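Local coordinates for protein polymerase subunit PA (Dhori virus, PDB 4CGS) that forms the N-terminal, cap-snatching-type domain of the PA subunit of an orthomyxovirus polymerase and, judging from its family, probably takes part in RNA binding, at residues R96-Y100 with E117-F121; I40-V44 with F149-I153. One frame throughout, in Å; residues are numbered along the deposited sequence.

Interaction 1 (R96-Y100 with E117-F121); sequences RKGVY and ENEIF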
loop_
_atom_site.group_PDB
_atom_site.type_symbol
_atom_site.label_atom_id
_atom_site.label_comp_id
_atom_site.label_asym_id
_atom_site.label_seq_id
_atom_site.Cartn_x
_atom_site.Cartn_y
_atom_site.Cartn_z
ATOM N N ARG A 96 -5.024 -3.055 17.168
ATOM C CA ARG A 96 -4.671 -1.763 17.771
ATOM C C ARG A 96 -3.248 -1.386 17.306
ATOM O O ARG A 96 -2.391 -1.072 18.127
ATOM C CB ARG A 96 -4.789 -1.769 19.302
ATOM C CG ARG A 96 -6.109 -2.306 19.805
ATOM C CD ARG A 96 -7.187 -1.223 19.597
ATOM N NE ARG A 96 -6.800 0.014 20.319
ATOM C CZ ARG A 96 -7.413 1.180 20.203
ATOM N NH1 ARG A 96 -8.409 1.288 19.366
ATOM N NH2 ARG A 96 -6.929 2.276 20.841
ATOM N N LYS A 97 -3.072 -1.366 15.991
ATOM C CA LYS A 97 -1.770 -1.088 15.390
ATOM C C LYS A 97 -1.973 -0.069 14.258
ATOM O O LYS A 97 -3.056 -0.067 13.620
ATOM C CB LYS A 97 -1.147 -2.329 14.774
ATOM C CG LYS A 97 -0.918 -3.551 15.633
ATOM C CD LYS A 97 0.283 -3.473 16.507
ATOM C CE LYS A 97 0.433 -4.648 17.435
ATOM N NZ LYS A 97 1.511 -4.416 18.408
ATOM N N GLY A 98 -0.925 0.687 13.968
ATOM C CA GLY A 98 -0.844 1.464 12.778
ATOM C C GLY A 98 -0.055 0.663 11.761
ATOM O O GLY A 98 1.017 0.153 12.091
ATOM N N VAL A 99 -0.545 0.592 10.556
ATOM C CA VAL A 99 0.054 -0.201 9.496
ATOM C C VAL A 99 0.621 0.729 8.445
ATOM O O VAL A 99 -0.070 1.559 7.909
ATOM C CB VAL A 99 -0.967 -1.184 8.873
ATOM C CG1 VAL A 99 -0.278 -2.043 7.798
ATOM C CG2 VAL A 99 -1.633 -2.048 9.937
ATOM N N TYR A 100 1.892 0.517 8.092
ATOM C CA TYR A 100 2.547 1.256 7.013
ATOM C C TYR A 100 2.790 0.226 5.906
ATOM O O TYR A 100 3.203 -0.895 6.209
ATOM C CB TYR A 100 3.837 1.859 7.474
ATOM C CG TYR A 100 3.737 2.794 8.683
ATOM C CD1 TYR A 100 3.776 2.262 9.923
ATOM C CD2 TYR A 100 3.603 4.185 8.547
ATOM C CE1 TYR A 100 3.692 3.024 11.082
ATOM C CE2 TYR A 100 3.521 5.003 9.717
ATOM C CZ TYR A 100 3.593 4.370 10.939
ATOM O OH TYR A 100 3.515 5.121 12.138
ATOM N N GLU A 117 6.134 -0.607 19.128
ATOM C CA GLU A 117 5.274 -1.701 19.530
ATOM C C GLU A 117 3.879 -1.587 18.938
ATOM O O GLU A 117 3.267 -2.609 18.729
ATOM C CB GLU A 117 5.200 -1.786 21.073
ATOM C CG GLU A 117 4.437 -0.642 21.751
ATOM C CD GLU A 117 4.375 -0.708 23.290
ATOM O OE1 GLU A 117 4.580 -1.824 23.835
ATOM O OE2 GLU A 117 4.100 0.358 23.955
ATOM N N ASN A 118 3.375 -0.393 18.721
ATOM C CA ASN A 118 2.059 -0.224 18.131
ATOM C C ASN A 118 2.031 -0.095 16.602
ATOM O O ASN A 118 1.003 0.274 16.025
ATOM C CB ASN A 118 1.282 0.943 18.773
ATOM C CG ASN A 118 1.822 2.316 18.430
ATOM O OD1 ASN A 118 2.879 2.467 17.876
ATOM N ND2 ASN A 118 1.081 3.344 18.818
ATOM N N GLU A 119 3.138 -0.447 15.964
ATOM C CA GLU A 119 3.271 -0.323 14.489
ATOM C C GLU A 119 3.532 -1.662 13.826
ATOM O O GLU A 119 4.284 -2.517 14.362
ATOM C CB GLU A 119 4.427 0.626 14.129
ATOM C CG GLU A 119 4.241 2.076 14.608
ATOM C CD GLU A 119 5.452 2.967 14.279
ATOM O OE1 GLU A 119 6.558 2.400 14.296
ATOM O OE2 GLU A 119 5.197 4.140 14.040
ATOM N N ILE A 120 3.039 -1.800 12.613
ATOM C CA ILE A 120 3.316 -2.901 11.728
ATOM C C ILE A 120 3.728 -2.320 10.376
ATOM O O ILE A 120 3.031 -1.505 9.793
ATOM C CB ILE A 120 2.053 -3.812 11.513
ATOM C CG1 ILE A 120 1.657 -4.460 12.804
ATOM C CG2 ILE A 120 2.332 -4.804 10.325
ATOM C CD1 ILE A 120 2.598 -5.501 13.304
ATOM N N PHE A 121 4.835 -2.794 9.800
ATOM C CA PHE A 121 5.270 -2.390 8.475
ATOM C C PHE A 121 5.101 -3.585 7.509
ATOM O O PHE A 121 5.905 -4.470 7.464
ATOM C CB PHE A 121 6.742 -1.931 8.520
ATOM C CG PHE A 121 6.980 -0.500 9.051
ATOM C CD1 PHE A 121 6.709 -0.223 10.380
ATOM C CD2 PHE A 121 7.432 0.547 8.238
ATOM C CE1 PHE A 121 6.927 1.015 10.925
ATOM C CE2 PHE A 121 7.589 1.810 8.777
ATOM C CZ PHE A 121 7.369 2.029 10.137
#

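Interaction 2 (I40-V44 with F149-I153); sequences IKYTV and FLVTI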
loop_
_atom_site.group_PDB
_atom_site.type_symbol
_atom_site.label_atom_id
_atom_site.label_comp_id
_atom_site.label_asym_id
_atom_site.label_seq_id
_atom_site.Cartn_x
_atom_site.Cartn_y
_atom_site.Cartn_z
ATOM N N ILE A 40 -0.236 1.017 -6.818
ATOM C CA ILE A 40 -0.017 -0.343 -6.316
ATOM C C ILE A 40 -0.131 -0.332 -4.796
ATOM O O ILE A 40 -0.792 -1.195 -4.202
ATOM C CB ILE A 40 1.329 -0.912 -6.796
ATOM C CG1 ILE A 40 1.302 -1.189 -8.337
ATOM C CG2 ILE A 40 1.661 -2.231 -6.050
ATOM C CD1 ILE A 40 2.642 -1.607 -8.906
ATOM N N LYS A 41 0.562 0.626 -4.141
ATOM C CA LYS A 41 0.504 0.741 -2.694
ATOM C C LYS A 41 -0.927 0.916 -2.208
ATOM O O LYS A 41 -1.348 0.258 -1.265
ATOM C CB LYS A 41 1.351 1.899 -2.271
ATOM C CG LYS A 41 1.359 2.168 -0.764
ATOM C CD LYS A 41 2.205 3.384 -0.481
ATOM C CE LYS A 41 2.094 3.875 0.933
ATOM N NZ LYS A 41 3.148 4.954 1.150
ATOM N N TYR A 42 -1.709 1.773 -2.835
ATOM C CA TYR A 42 -3.085 1.993 -2.463
ATOM C C TYR A 42 -3.904 0.732 -2.609
ATOM O O TYR A 42 -4.740 0.381 -1.758
ATOM C CB TYR A 42 -3.686 3.170 -3.164
ATOM C CG TYR A 42 -5.036 3.576 -2.656
ATOM C CD1 TYR A 42 -5.139 4.234 -1.420
ATOM C CD2 TYR A 42 -6.206 3.257 -3.328
ATOM C CE1 TYR A 42 -6.346 4.627 -0.890
ATOM C CE2 TYR A 42 -7.450 3.648 -2.810
ATOM C CZ TYR A 42 -7.516 4.355 -1.631
ATOM O OH TYR A 42 -8.737 4.740 -1.107
ATOM N N THR A 43 -3.752 0.093 -3.747
ATOM C CA THR A 43 -4.457 -1.137 -4.047
ATOM C C THR A 43 -4.124 -2.211 -3.009
ATOM O O THR A 43 -5.010 -2.981 -2.566
ATOM C CB THR A 43 -4.198 -1.650 -5.488
ATOM O OG1 THR A 43 -4.482 -0.606 -6.414
ATOM C CG2 THR A 43 -5.118 -2.819 -5.800
ATOM N N VAL A 44 -2.884 -2.301 -2.558
ATOM C CA VAL A 44 -2.487 -3.220 -1.521
ATOM C C VAL A 44 -3.242 -2.882 -0.227
ATOM O O VAL A 44 -3.779 -3.767 0.423
ATOM C CB VAL A 44 -0.961 -3.239 -1.337
ATOM C CG1 VAL A 44 -0.623 -3.921 0.021
ATOM C CG2 VAL A 44 -0.309 -3.949 -2.502
ATOM N N PHE A 149 -2.786 -9.787 -6.640
ATOM C CA PHE A 149 -2.748 -8.484 -7.305
ATOM C C PHE A 149 -1.335 -8.137 -7.735
ATOM O O PHE A 149 -1.112 -7.780 -8.886
ATOM C CB PHE A 149 -3.286 -7.393 -6.381
ATOM C CG PHE A 149 -2.943 -6.009 -6.841
ATOM C CD1 PHE A 149 -3.354 -5.545 -8.110
ATOM C CD2 PHE A 149 -2.093 -5.209 -6.085
ATOM C CE1 PHE A 149 -2.939 -4.281 -8.554
ATOM C CE2 PHE A 149 -1.715 -3.983 -6.541
ATOM C CZ PHE A 149 -2.131 -3.512 -7.752
ATOM N N LEU A 150 -0.354 -8.274 -6.853
ATOM C CA LEU A 150 1.032 -7.892 -7.192
ATOM C C LEU A 150 1.516 -8.713 -8.386
ATOM O O LEU A 150 2.139 -8.204 -9.299
ATOM C CB LEU A 150 1.958 -8.122 -5.970
ATOM C CG LEU A 150 1.736 -7.107 -4.813
ATOM C CD1 LEU A 150 2.466 -7.599 -3.582
ATOM C CD2 LEU A 150 2.150 -5.697 -5.190
ATOM N N VAL A 151 1.264 -10.011 -8.394
ATOM C CA VAL A 151 1.686 -10.849 -9.490
ATOM C C VAL A 151 0.976 -10.484 -10.777
ATOM O O VAL A 151 1.601 -10.619 -11.879
ATOM C CB VAL A 151 1.428 -12.331 -9.124
ATOM C CG1 VAL A 151 1.312 -13.181 -10.414
ATOM C CG2 VAL A 151 2.409 -12.781 -8.009
ATOM N N THR A 152 -0.255 -10.082 -10.730
ATOM C CA THR A 152 -0.959 -9.641 -11.910
ATOM C C THR A 152 -0.307 -8.392 -12.518
ATOM O O THR A 152 -0.003 -8.355 -13.745
ATOM C CB THR A 152 -2.452 -9.341 -11.595
ATOM O OG1 THR A 152 -3.053 -10.522 -11.096
ATOM C CG2 THR A 152 -3.200 -8.897 -12.808
ATOM N N ILE A 153 -0.078 -7.364 -11.729
ATOM C CA ILE A 153 0.564 -6.176 -12.269
ATOM C C ILE A 153 2.026 -6.380 -12.638
ATOM O O ILE A 153 2.508 -5.883 -13.664
ATOM C CB ILE A 153 0.386 -4.948 -11.384
ATOM C CG1 ILE A 153 0.807 -3.668 -12.148
ATOM C CG2 ILE A 153 0.966 -5.037 -9.980
ATOM C CD1 ILE A 153 0.181 -2.381 -11.674
#

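Interaction 1 (R96-Y100 with E117-F121)
G98, V99 and Y100 run parallel to E119, I120 and F121 in the mixed sheet of the α/β domain, which by family probably corresponds to the endonuclease domain of influenza PA, the segment axes 4.6 Å apart at an angle of 22°. The bonds alternate as a parallel pair requires: G98 N donates to N118 O, G98 O accepts I120 N, and Y100 N reaches I120 O at 2.9 Å. At the start of the strand, R96 and K97 both face D92 in a G1 beta bulge. V99 and I120, both beta-branched and suited to extended backbone, project from the same face and meet Y137 of helix 132-137; the aliphatic part of K97 also lies across I120, with CG 3.9 Å from I120 CG1. On the face bearing E119, Y100 and F121, the two rings form an offset stack, centroids 4.5 Å apart and planes 23° from parallel. Y100 CB adds a CH-pi contact over the F121 ring. With CG beside the backbone N (chi1 -57°), the tyrosine ring extends back along the sheet to E119. Y100 OH gives its hydrogen to E119 OE2 at 2.7 Å from above the carboxylate plane, while E119 OE1, salt-bridged to R84, lies in the ring plane at the edge of F121.

Interaction 2 (I40-V44 with F149-I153)
F149 turns its ring to T43 where helices 31-44 and 140-157 pack together in the α/β fold, the two short segments running roughly antiparallel at 153°. Their axes stay 11.1 Å apart, a wide spacing bridged by large apolar side chains, and no hydrogen bond crosses between them. T43 approaches the phenylalanine at about a right angle, its CG2 standing over the ring centre as a CH-pi donor 3.6 Å from the centroid and 9° off the normal. Threonine suits this place because its two branches divide the work: with chi1 at -53°, OG1 turns back to the carbonyl of C39 in its own helix, leaving the methyl for the ring. The opposite face of F149 carries CG2 of I153, one helical turn farther on and displaced toward the rim, so the flat ring is held between a methyl from each helix. V44 CG2 comes to the ring edge, close to its plane. I40 uses its branches separately. Its CG2 meets both F149 CE2, at 3.8 Å, and L150 CD2, whereas CG1 and CD1 reach toward I153 tip to tip, with I40 CG1 3.7 Å from I153 CD1. L150 takes part through one methyl, CD2, which packs 3.6 Å from I40 CG2 and 4.0 Å from V44 CG2.

How the interactions relate
Interaction 1 is nested along the chain inside the long loop closed by interaction 2: helix 31-44 comes first, then strands 97-104 and 119-125, and finally helix 140-157. The contact centres are 20 Å apart on opposite sides of the chain's centre, and their nearest atoms, about 6 Å apart, do not touch. The sheet nevertheless connects them. Farther along strand 97-104, V101 packs against V44 of interaction 2, and L126, just beyond strand 119-125, meets I40. Interaction 1 thus joins edge strand 119-125 to its neighbour 97-104, while interaction 2 packs two sequence-distant helices beside the continuation of those strands, tying early and late parts of the domain together.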